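Local coordinates for fiber (Human adenovirus 26, PDB 6FJP), which probably attaches the virus to host-cell receptors through its trimeric knob domain, as the first step of entry, at residues C14-E19 against V59-L64. Sequence-based numbering, arbitrary orientation.
Sequences CKMSTE and VKISLL
I61 reaches out of strand 58-65 and places the end of its longer branch against the loop 14-19, a worked example of how a loop can pack against an outer strand with no direct hydrogen bond between them. Its CD1 lies 3.4 Å from the carbonyl O of K15 and 3.8 Å from C14 SG, while CG2 of I61 also sits 3.8 Å from that sulfur, so the thiol group rests across both branches. CB of C14 already points at the strand, and the anti torsion (chi1 -175°) carries SG on to I61. M16 CG approaches the same methyl from a different direction, at 4.2 Å. The methionine chain runs at about a right angle to V59; a bend at its last torsion (chi3 71°) turns CE back over the valine, 4.0 Å from both CG1 and CG2 in one of the two valine conformers. One water supplies the polar link, donating to M16 O at 2.9 Å and to K60 O at 3.0 Å.

Farther out, D21 receives the backbone N-H groups of M16, S17 and T18, pinning the turn that presents M16, whose side chain also meets L41 and A43 of strand 34-43. V59 and I61 are fixed by backbone bonds to F160 and F158 of strand 154-161, and S76 makes backbone bonds to both K15 and S62. The loop thus packs where the two sheets of the knob's beta-sandwich come together, at the outermost strand of the four-stranded sheet. Cohesion is probably mostly dispersive, from methyl, methylene and sulfur contacts, the shared water accommodating two backbone carbonyls that could not bond to each other.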
loop_
_atom_site.group_PDB
_atom_site.type_symbol
_atom_site.label_atom_id
_atom_site.label_comp_id
_atom_site.label_asym_id
_atom_site.label_seq_id
_atom_site.Cartn_x
_atom_site.Cartn_y
_atom_site.Cartn_z
ATOM N N CYS A 14 18.668 6.359 -14.742
ATOM C CA CYS A 14 18.222 7.457 -13.939
ATOM C C CYS A 14 19.420 8.241 -13.401
ATOM O O CYS A 14 20.516 7.727 -13.290
ATOM C CB CYS A 14 17.388 6.866 -12.782
ATOM S SG CYS A 14 16.574 8.028 -11.689
ATOM N N LYS A 15 19.143 9.530 -13.081
ATOM C CA LYS A 15 20.120 10.435 -12.474
ATOM C C LYS A 15 19.743 10.735 -11.028
ATOM O O LYS A 15 18.706 11.341 -10.759
ATOM C CB LYS A 15 20.157 11.751 -13.239
ATOM C CG LYS A 15 21.023 12.829 -12.569
ATOM C CD LYS A 15 21.168 14.051 -13.439
ATOM C CE LYS A 15 21.998 15.112 -12.771
ATOM N NZ LYS A 15 21.980 16.402 -13.481
ATOM N N MET A 16 20.599 10.309 -10.105
ATOM C CA MET A 16 20.537 10.782 -8.693
ATOM C C MET A 16 21.456 11.987 -8.584
ATOM O O MET A 16 20.980 13.040 -8.146
ATOM C CB MET A 16 20.947 9.676 -7.717
ATOM C CG MET A 16 19.946 8.554 -7.634
ATOM S SD MET A 16 20.377 7.267 -6.479
ATOM C CE MET A 16 20.129 8.122 -4.932
ATOM N N SER A 17 22.703 11.778 -8.915
ATOM C CA SER A 17 23.750 12.818 -8.890
ATOM C C SER A 17 24.228 13.149 -10.302
ATOM O O SER A 17 24.345 14.322 -10.672
ATOM C CB SER A 17 24.927 12.317 -8.014
ATOM O OG SER A 17 26.104 13.079 -8.143
ATOM N N THR A 18 24.625 12.125 -11.047
ATOM C CA THR A 18 25.100 12.242 -12.427
ATOM C C THR A 18 24.280 11.353 -13.351
ATOM O O THR A 18 23.574 10.440 -12.934
ATOM C CB THR A 18 26.610 11.898 -12.503
ATOM O OG1 THR A 18 26.878 10.685 -11.777
ATOM C CG2 THR A 18 27.425 13.053 -11.889
ATOM N N GLU A 19 24.416 11.604 -14.658
ATOM C CA GLU A 19 23.603 10.883 -15.616
ATOM C C GLU A 19 23.801 9.378 -15.524
ATOM O O GLU A 19 24.882 8.903 -15.467
ATOM C CB GLU A 19 24.010 11.280 -17.044
ATOM C CG GLU A 19 23.553 12.625 -17.455
ATOM C CD GLU A 19 22.065 12.659 -17.496
ATOM O OE1 GLU A 19 21.477 13.508 -16.813
ATOM O OE2 GLU A 19 21.356 11.720 -18.013
ATOM N N VAL A 59 17.276 13.500 -2.174
ATOM C CA VAL A 59 17.391 13.155 -3.642
ATOM C C VAL A 59 16.023 13.111 -4.309
ATOM O O VAL A 59 15.176 12.260 -3.899
ATOM C CB VAL A 59 18.040 11.776 -3.915
ATOM C CG1 VAL A 59 18.128 11.546 -5.429
ATOM C CG2 VAL A 59 19.419 11.719 -3.303
ATOM N N LYS A 60 15.814 13.975 -5.321
ATOM C CA LYS A 60 14.537 14.029 -5.980
ATOM C C LYS A 60 14.646 13.468 -7.398
ATOM O O LYS A 60 15.469 13.974 -8.228
ATOM C CB LYS A 60 14.098 15.475 -6.029
ATOM C CG LYS A 60 12.775 15.738 -6.662
ATOM C CD LYS A 60 12.529 17.246 -6.723
ATOM C CE LYS A 60 11.188 17.558 -7.304
ATOM N NZ LYS A 60 11.053 19.008 -7.262
ATOM N N ILE A 61 13.840 12.498 -7.717
ATOM C CA ILE A 61 13.722 11.886 -9.041
ATOM C C ILE A 61 12.461 12.407 -9.659
ATOM O O ILE A 61 11.349 12.151 -9.148
ATOM C CB ILE A 61 13.673 10.352 -8.928
ATOM C CG1 ILE A 61 14.883 9.792 -8.163
ATOM C CG2 ILE A 61 13.525 9.724 -10.297
ATOM C CD1 ILE A 61 16.226 10.219 -8.665
ATOM N N SER A 62 12.574 13.110 -10.783
ATOM C CA SER A 62 11.415 13.740 -11.406
ATOM C C SER A 62 11.022 13.058 -12.718
ATOM O O SER A 62 11.855 12.951 -13.641
ATOM C CB SER A 62 11.736 15.172 -11.734
ATOM O OG SER A 62 11.961 15.918 -10.566
ATOM N N LEU A 63 9.760 12.640 -12.813
ATOM C CA LEU A 63 9.181 12.189 -14.063
ATOM C C LEU A 63 8.186 13.261 -14.514
ATOM O O LEU A 63 7.184 13.526 -13.835
ATOM C CB LEU A 63 8.469 10.844 -13.919
ATOM C CG LEU A 63 9.341 9.617 -13.842
ATOM C CD1 LEU A 63 10.344 9.595 -12.687
ATOM C CD2 LEU A 63 8.503 8.353 -13.846
ATOM N N LEU A 64 8.499 13.906 -15.644
ATOM C CA LEU A 64 7.673 14.958 -16.213
ATOM C C LEU A 64 7.009 14.419 -17.447
ATOM O O LEU A 64 7.678 13.758 -18.256
ATOM C CB LEU A 64 8.560 16.155 -16.604
ATOM C CG LEU A 64 9.469 16.678 -15.479
ATOM C CD1 LEU A 64 10.335 17.826 -16.009
ATOM C CD2 LEU A 64 8.719 17.110 -14.232
HETATM O O HOH W 1 18.463 14.488 -8.495
#